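Local coordinates for DUF4847 domain-containing protein (Bacteroides vulgatus, PDB 4ZGF) that is of unknown function but binds calcium ions and probably adopts a lipocalin-like fold of the calycin type, at residues 69-73 / 96-102; 60-66 / 76-80. All blocks are in the same frame, centred on the assembly; numbering follows the deposited sequence.

Both contacts use strand 65-70, but at its two ends, with centres about 19 Å apart. Interaction 1 takes the end of that strand and the turn leading into strand 73-82, and fastens it to the start of helix 100-111. Interaction 2 takes the beginning of the strand with the loop before it, and pairs them with 76-80 in strand 73-82. Each is partly buried and has an exposed border. In interaction 1 the bonds across the contact are made largely by amide and hydroxyl side chains, as befits a turn meeting a helix end. Interaction 2 combines backbone pairing within a hairpin with buried aromatic rings, as suits a sheet with an apolar face.

Interaction 1: residues 69-73 / 96-102; sequences SIQNG and PPSTSYN
Gln71 and Asn102 hold each other by two hydrogen bonds: Gln71 N gives to Asn102 OD1 in the carbonyl plane, on a lone pair but bent at the hydrogen (2.9 Å), and Asn102 ND2 gives a nearly straight bond to Gln71 O (2.8 Å). One side-chain amide thus serves both backbone polar atoms of a turn residue, which suits asparagine. Along Gln71 itself, CB rests 3.3 Å from Asn102 OD1, and CG is a little farther from the same oxygen. The chain then runs extended (chi2 178°), carrying CD past Asn102 to Thr99. At the tip, Gln71 OE1 accepts from Thr99 OG1 at 2.6 Å, the hydroxyl standing above the carbonyl plane, and also meets the edge of the Tyr101 ring. Thr99 is the N-cap of helix 100-111: OG1 accepts from Asn102 N while donating to Gln71, so the cap ties the helix start to the turn.

The type II turn from Ile70 to Gly73 places Asn72 at positive phi, which asparagine tolerates well, and its ND2 gives an almost straight bond to Pro97 O (169°). Gly73 has backbone angles that a side chain would hardly allow, and a CB there would also crowd Pro96. Apolar packing accompanies these bonds: Ile70 CG1 packs on Pro96 CG at 3.6 Å while its CD1 lies against the amide carbon of Asn102. Ile70 continues onto Phe105 and Ile106 of helix 100-111 and Ile75 of strand 73-82, Phe56 touches both segments, and Gln71 and Tyr101 reach Ile52 of helix 40-54.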
ATOM      1  N   SER A  69       9.308   5.952  -0.076  1.00  5.74           N
ATOM      2  CA  SER A  69       9.186   7.402  -0.160  1.00  5.84           C
ATOM      3  C   SER A  69       7.734   7.798  -0.028  1.00  5.70           C
ATOM      4  O   SER A  69       6.898   7.285  -0.770  1.00  6.59           O
ATOM      5  CB  SER A  69       9.738   7.858  -1.496  1.00  7.50           C
ATOM      6  OG  SER A  69       9.767   9.269  -1.561  1.00  9.64           O
ATOM      7  N   ILE A  70       7.450   8.695   0.925  1.00  5.83           N
ATOM      8  CA  ILE A  70       6.105   9.233   1.131  1.00  6.37           C
ATOM      9  C   ILE A  70       6.233  10.753   1.339  1.00  6.70           C
ATOM     10  O   ILE A  70       7.273  11.333   0.996  1.00  7.82           O
ATOM     11  CB  ILE A  70       5.341   8.486   2.253  1.00  6.55           C
ATOM     12  CG1 ILE A  70       6.009   8.670   3.630  1.00  6.35           C
ATOM     13  CG2 ILE A  70       5.203   6.996   1.942  1.00  7.11           C
ATOM     14  CD1 ILE A  70       5.266   7.980   4.772  1.00  7.16           C
ATOM     15  N   GLN A  71       5.212  11.448   1.830  1.00  6.58           N
ATOM     16  CA  GLN A  71       5.370  12.879   1.961  1.00  6.95           C
ATOM     17  C   GLN A  71       6.508  13.169   2.935  1.00  6.76           C
ATOM     18  O   GLN A  71       6.679  12.496   3.952  1.00  6.98           O
ATOM     19  CB  GLN A  71       4.078  13.547   2.431  1.00  6.60           C
ATOM     20  CG  GLN A  71       2.952  13.431   1.425  1.00  7.25           C
ATOM     21  CD  GLN A  71       1.646  14.042   1.904  1.00  7.64           C
ATOM     22  OE1 GLN A  71       0.898  13.401   2.703  1.00  9.50           O
ATOM     23  NE2 GLN A  71       1.309  15.212   1.441  1.00  8.62           N
ATOM     24  N   ASN A  72       7.301  14.194   2.607  1.00  7.57           N
ATOM     25  CA  ASN A  72       8.406  14.659   3.460  1.00  8.28           C
ATOM     26  C   ASN A  72       9.639  13.796   3.534  1.00  9.91           C
ATOM     27  O   ASN A  72      10.606  14.191   4.184  1.00 14.80           O
ATOM     28  CB  ASN A  72       7.975  14.999   4.889  1.00  7.92           C
ATOM     29  CG  ASN A  72       7.002  16.116   4.953  1.00  7.74           C
ATOM     30  OD1 ASN A  72       7.170  17.126   4.234  1.00  9.68           O
ATOM     31  ND2 ASN A  72       5.994  15.977   5.780  1.00  8.07           N
ATOM     32  N   GLY A  73       9.658  12.667   2.912  1.00 10.14           N
ATOM     33  CA  GLY A  73      10.890  11.882   2.953  1.00 11.83           C
ATOM     34  C   GLY A  73      10.678  10.380   2.972  1.00  7.84           C
ATOM     35  O   GLY A  73       9.623   9.798   2.677  1.00  8.96           O
ATOM     36  N   PRO A  96       9.119   9.755   8.100  1.00  7.34           N
ATOM     37  CA  PRO A  96       9.341  11.193   7.943  1.00  7.72           C
ATOM     38  C   PRO A  96       8.286  11.972   8.695  1.00  7.56           C
ATOM     39  O   PRO A  96       7.317  11.409   9.179  1.00  7.55           O
ATOM     40  CB  PRO A  96       9.214  11.362   6.432  1.00  8.02           C
ATOM     41  CG  PRO A  96       8.190  10.360   6.010  1.00  7.58           C
ATOM     42  CD  PRO A  96       8.451   9.167   6.913  1.00  6.94           C
ATOM     43  N   PRO A  97       8.454  13.288   8.775  1.00  7.79           N
ATOM     44  CA  PRO A  97       7.466  14.128   9.401  1.00  8.12           C
ATOM     45  C   PRO A  97       6.047  13.812   8.922  1.00  7.34           C
ATOM     46  O   PRO A  97       5.768  13.720   7.728  1.00  8.25           O
ATOM     47  CB  PRO A  97       7.939  15.540   8.999  1.00  9.45           C
ATOM     48  CG  PRO A  97       9.436  15.412   9.013  1.00  9.76           C
ATOM     49  CD  PRO A  97       9.670  14.041   8.397  1.00  8.62           C
ATOM     50  N   SER A  98       5.151  13.664   9.896  0.70  7.49           N
ATOM     51  CA  SER A  98       3.823  13.106   9.645  0.70  7.58           C
ATOM     52  C   SER A  98       2.953  14.024   8.822  0.70  7.07           C
ATOM     53  O   SER A  98       3.076  15.264   8.822  0.70  8.17           O
ATOM     54  CB  SER A  98       3.101  12.748  10.991  0.70  8.46           C
ATOM     55  OG  SER A  98       2.824  13.878  11.792  0.70  9.22           O
ATOM     56  N   THR A  99       2.033  13.368   8.103  1.00  6.90           N
ATOM     57  CA  THR A  99       0.929  14.044   7.383  1.00  6.97           C
ATOM     58  C   THR A  99      -0.257  13.075   7.484  1.00  7.10           C
ATOM     59  O   THR A  99      -0.090  11.918   7.816  1.00  7.59           O
ATOM     60  CB  THR A  99       1.231  14.269   5.912  1.00  7.12           C
ATOM     61  OG1 THR A  99       1.251  12.995   5.269  1.00  7.21           O
ATOM     62  CG2 THR A  99       2.523  14.996   5.683  1.00  7.50           C
ATOM     63  N   SER A 100      -1.435  13.547   7.131  0.60  7.85           N
ATOM     64  CA  SER A 100      -2.613  12.686   7.208  0.60  8.37           C
ATOM     65  C   SER A 100      -2.458  11.445   6.301  0.60  7.25           C
ATOM     66  O   SER A 100      -2.711  10.307   6.702  0.60  7.63           O
ATOM     67  CB  SER A 100      -3.875  13.474   6.849  0.60 10.02           C
ATOM     68  OG  SER A 100      -3.794  13.951   5.523  0.60 11.44           O
ATOM     69  N   TYR A 101      -2.034  11.669   5.056  1.00  6.93           N
ATOM     70  CA  TYR A 101      -1.877  10.572   4.118  1.00  6.77           C
ATOM     71  C   TYR A 101      -0.731   9.651   4.517  1.00  6.19           C
ATOM     72  O   TYR A 101      -0.814   8.436   4.351  1.00  6.33           O
ATOM     73  CB  TYR A 101      -1.709  11.062   2.682  1.00  7.61           C
ATOM     74  CG  TYR A 101      -2.858  11.903   2.215  1.00  8.92           C
ATOM     75  CD1 TYR A 101      -4.072  11.305   1.896  1.00 11.28           C
ATOM     76  CD2 TYR A 101      -2.765  13.298   2.158  1.00 10.93           C
ATOM     77  CE1 TYR A 101      -5.160  12.065   1.477  1.00 13.43           C
ATOM     78  CE2 TYR A 101      -3.850  14.063   1.750  1.00 13.93           C
ATOM     79  CZ  TYR A 101      -5.035  13.423   1.405  1.00 13.52           C
ATOM     80  OH  TYR A 101      -6.181  14.135   1.017  1.00 19.87           O
ATOM     81  N   ASN A 102       0.361  10.224   5.036  1.00  6.40           N
ATOM     82  CA  ASN A 102       1.442   9.373   5.527  1.00  6.12           C
ATOM     83  C   ASN A 102       0.940   8.452   6.625  1.00  6.02           C
ATOM     84  O   ASN A 102       1.299   7.279   6.679  1.00  6.82           O
ATOM     85  CB  ASN A 102       2.595  10.204   6.100  1.00  6.33           C
ATOM     86  CG  ASN A 102       3.494  10.833   5.067  1.00  6.06           C
ATOM     87  OD1 ASN A 102       3.295  10.680   3.851  1.00  6.42           O
ATOM     88  ND2 ASN A 102       4.524  11.528   5.539  1.00  6.77           N
TER

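Interaction 2: residues 60-66 / 76-80; sequences FKADGTF and EGTWQ
Trp79 fills the tight side of this contact: Phe60 lies over one face of the indole, and the carbonyl groups of Lys61 and Thr65 meet its edge. Trp79 NE1 gives a hydrogen bond to Lys61 O at 3.0 Å, with the oxygen near the ring plane, and a weak one to Thr65 O. In the type I turn from Lys61 to Gly64, the turn's own Gly64 N and the indole both bond to Lys61 O, from opposite faces of its plane, the indole bond bent (137°). Phe60 turns its edge to the face of the five-membered ring, the planes at 70°, with CD1 3.6 Å from Trp79 CG. A leucine at Trp79 has no N-H to offer, which would probably leave Lys61 O with Gly64 N alone of these two donors and open a gap beside Phe60.

Phe60 ends strand 57-60; after the turn, strand 65-70 pairs with strand 73-82 in a beta hairpin, within an antiparallel sheet consistent with the lipocalin-like calycin family. Trp79 N bonds to Gly64 O at 2.9 Å; Gly64 has positive phi, and a side chain there would collide with the preceding carbonyl O. Phe66 and Gly77 form a hydrogen-bonded pair, with Phe66 N to Gly77 O at 2.9 Å and Gly77 N to Phe66 O at 3.1 Å. The Phe66 ring, its CG set between the backbone N and the carbonyl carbon (chi1 73°), folds back over Gly77, whose CA stands 3.8 Å from the ring centroid; any side chain at Gly77 would strike the ring. Trp79 and Phe60 also meet Phe6, while Phe66 meets Phe92 edge-to-face.

The other face is looser and polar. Thr65 and Thr78 form a non-hydrogen-bonded pair there, and Thr78 OG1 bonds to Asn91. In the exposed turn Asp63 OD1 accepts from Thr65 N, making an Asx turn, and also from Thr65 OG1 at 2.7 Å.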
ATOM      1  N   PHE A  60      11.141  -3.474  -1.350  1.00  6.05           N
ATOM      2  CA  PHE A  60      11.582  -4.519  -0.441  1.00  6.54           C
ATOM      3  C   PHE A  60      12.831  -5.185  -1.029  1.00  7.36           C
ATOM      4  O   PHE A  60      12.847  -5.581  -2.183  1.00  9.04           O
ATOM      5  CB  PHE A  60      10.481  -5.585  -0.315  1.00  6.47           C
ATOM      6  CG  PHE A  60       9.157  -5.069   0.218  1.00  6.32           C
ATOM      7  CD1 PHE A  60       8.936  -4.952   1.589  1.00  7.82           C
ATOM      8  CD2 PHE A  60       8.126  -4.726  -0.638  1.00  6.97           C
ATOM      9  CE1 PHE A  60       7.722  -4.457   2.061  1.00  8.27           C
ATOM     10  CE2 PHE A  60       6.926  -4.246  -0.166  1.00  7.50           C
ATOM     11  CZ  PHE A  60       6.707  -4.122   1.178  1.00  8.04           C
ATOM     12  N   LYS A  61      13.862  -5.327  -0.203  1.00  7.94           N
ATOM     13  CA  LYS A  61      15.073  -6.055  -0.577  1.00  8.82           C
ATOM     14  C   LYS A  61      15.056  -7.452  -0.014  1.00  9.39           C
ATOM     15  O   LYS A  61      14.518  -7.684   1.059  1.00  9.35           O
ATOM     16  CB  LYS A  61      16.317  -5.296  -0.124  1.00  9.68           C
ATOM     17  CG  LYS A  61      16.610  -4.062  -0.921  1.00 12.67           C
ATOM     18  CD  LYS A  61      18.000  -3.522  -0.619  1.00 15.12           C
ATOM     19  CE  LYS A  61      18.294  -2.291  -1.452  1.00 17.62           C
ATOM     20  NZ  LYS A  61      19.692  -1.806  -1.359  1.00 21.47           N
ATOM     21  N   ALA A  62      15.722  -8.373  -0.725  1.00 10.96           N
ATOM     22  CA  ALA A  62      15.772  -9.769  -0.304  1.00 13.14           C
ATOM     23  C   ALA A  62      16.535  -9.975   1.003  1.00 12.76           C
ATOM     24  O   ALA A  62      16.407 -11.036   1.626  1.00 17.19           O
ATOM     25  CB  ALA A  62      16.347 -10.643  -1.404  1.00 15.44           C
ATOM     26  N   ASP A  63      17.300  -8.973   1.445  1.00 11.95           N
ATOM     27  CA  ASP A  63      17.967  -9.035   2.746  1.00 13.05           C
ATOM     28  C   ASP A  63      17.039  -8.773   3.939  1.00 11.89           C
ATOM     29  O   ASP A  63      17.515  -8.699   5.060  1.00 13.65           O
ATOM     30  CB  ASP A  63      19.205  -8.131   2.791  1.00 13.61           C
ATOM     31  CG  ASP A  63      18.901  -6.657   2.753  1.00 13.45           C
ATOM     32  OD1 ASP A  63      17.718  -6.279   2.742  1.00 10.85           O
ATOM     33  OD2 ASP A  63      19.902  -5.870   2.737  1.00 17.53           O
ATOM     34  N   GLY A  64      15.739  -8.589   3.694  1.00 10.36           N
ATOM     35  CA  GLY A  64      14.800  -8.342   4.777  1.00  9.56           C
ATOM     36  C   GLY A  64      14.689  -6.893   5.218  1.00  7.76           C
ATOM     37  O   GLY A  64      14.077  -6.626   6.239  1.00  7.67           O
ATOM     38  N   THR A  65      15.247  -5.976   4.436  1.00  7.90           N
ATOM     39  CA  THR A  65      15.086  -4.546   4.675  1.00  7.04           C
ATOM     40  C   THR A  65      14.190  -3.939   3.617  1.00  6.59           C
ATOM     41  O   THR A  65      13.997  -4.498   2.544  1.00  7.09           O
ATOM     42  CB  THR A  65      16.433  -3.798   4.714  1.00  8.51           C
ATOM     43  OG1 THR A  65      17.028  -3.782   3.412  1.00  9.45           O
ATOM     44  CG2 THR A  65      17.388  -4.418   5.742  1.00  9.89           C
ATOM     45  N   PHE A  66      13.650  -2.772   3.924  1.00  6.14           N
ATOM     46  CA  PHE A  66      12.958  -1.956   2.906  1.00  6.22           C
ATOM     47  C   PHE A  66      13.286  -0.496   3.108  1.00  6.12           C
ATOM     48  O   PHE A  66      13.657  -0.031   4.198  1.00  6.43           O
ATOM     49  CB  PHE A  66      11.429  -2.167   2.942  1.00  6.49           C
ATOM     50  CG  PHE A  66      10.719  -1.529   4.116  1.00  5.73           C
ATOM     51  CD1 PHE A  66      10.318  -0.201   4.094  1.00  6.16           C
ATOM     52  CD2 PHE A  66      10.446  -2.258   5.256  1.00  6.44           C
ATOM     53  CE1 PHE A  66       9.678   0.375   5.174  1.00  6.55           C
ATOM     54  CE2 PHE A  66       9.789  -1.687   6.354  1.00  6.68           C
ATOM     55  CZ  PHE A  66       9.413  -0.369   6.299  1.00  6.48           C
ATOM     56  N   GLU A  76      11.902   3.654   6.280  1.00  6.17           N
ATOM     57  CA  GLU A  76      12.829   2.548   6.304  1.00  6.46           C
ATOM     58  C   GLU A  76      12.354   1.536   7.329  1.00  6.00           C
ATOM     59  O   GLU A  76      11.704   1.898   8.307  1.00  6.37           O
ATOM     60  CB  GLU A  76      14.256   2.991   6.731  1.00  7.62           C
ATOM     61  CG  GLU A  76      14.856   4.070   5.845  1.00  8.80           C
ATOM     62  CD  GLU A  76      16.203   4.544   6.287  1.00 11.60           C
ATOM     63  OE1 GLU A  76      16.612   4.275   7.415  1.00 15.08           O
ATOM     64  OE2 GLU A  76      16.865   5.248   5.515  1.00 15.25           O
ATOM     65  N   GLY A  77      12.777   0.283   7.147  1.00  5.95           N
ATOM     66  CA  GLY A  77      12.503  -0.738   8.146  1.00  6.18           C
ATOM     67  C   GLY A  77      12.894  -2.104   7.666  1.00  5.88           C
ATOM     68  O   GLY A  77      13.742  -2.271   6.801  1.00  6.27           O
ATOM     69  N   THR A  78      12.269  -3.095   8.301  1.00  6.13           N
ATOM     70  CA  THR A  78      12.518  -4.482   7.995  1.00  6.42           C
ATOM     71  C   THR A  78      11.192  -5.182   7.694  1.00  6.52           C
ATOM     72  O   THR A  78      10.115  -4.667   8.016  1.00  6.34           O
ATOM     73  CB  THR A  78      13.275  -5.192   9.137  1.00  7.29           C
ATOM     74  OG1 THR A  78      12.418  -5.215  10.273  1.00  8.07           O
ATOM     75  CG2 THR A  78      14.555  -4.439   9.484  1.00  8.56           C
ATOM     76  N   TRP A  79      11.302  -6.356   7.085  1.00  6.71           N
ATOM     77  CA  TRP A  79      10.129  -7.126   6.740  1.00  6.84           C
ATOM     78  C   TRP A  79      10.460  -8.575   6.693  1.00  6.83           C
ATOM     79  O   TRP A  79      11.579  -8.996   6.380  1.00  7.95           O
ATOM     80  CB  TRP A  79       9.545  -6.662   5.373  1.00  7.31           C
ATOM     81  CG  TRP A  79      10.412  -7.001   4.211  1.00  7.22           C
ATOM     82  CD1 TRP A  79      11.550  -6.353   3.825  1.00  7.55           C
ATOM     83  CD2 TRP A  79      10.299  -8.158   3.352  1.00  7.51           C
ATOM     84  NE1 TRP A  79      12.140  -7.026   2.764  1.00  7.88           N
ATOM     85  CE2 TRP A  79      11.395  -8.130   2.462  1.00  7.63           C
ATOM     86  CE3 TRP A  79       9.364  -9.187   3.233  1.00  8.50           C
ATOM     87  CZ2 TRP A  79      11.583  -9.106   1.486  1.00  8.84           C
ATOM     88  CZ3 TRP A  79       9.565 -10.159   2.259  1.00  9.40           C
ATOM     89  CH2 TRP A  79      10.667 -10.113   1.406  1.00  9.37           C
ATOM     90  N   GLN A  80       9.429  -9.374   6.979  0.60  7.55           N
ATOM     91  CA  GLN A  80       9.484 -10.839   6.866  0.60  8.76           C
ATOM     92  C   GLN A  80       8.174 -11.313   6.255  0.60  8.26           C
ATOM     93  O   GLN A  80       7.135 -10.710   6.509  0.60  8.96           O
ATOM     94  CB  GLN A  80       9.710 -11.452   8.280  0.60 11.00           C
ATOM     95  CG  GLN A  80      10.908 -10.918   9.082  0.60 13.20           C
ATOM     96  CD  GLN A  80      10.692  -9.613   9.863  0.60 13.81           C
ATOM     97  OE1 GLN A  80       9.597  -9.360  10.449  0.60 14.64           O
ATOM     98  NE2 GLN A  80      11.752  -8.762   9.898  0.60 13.65           N
TER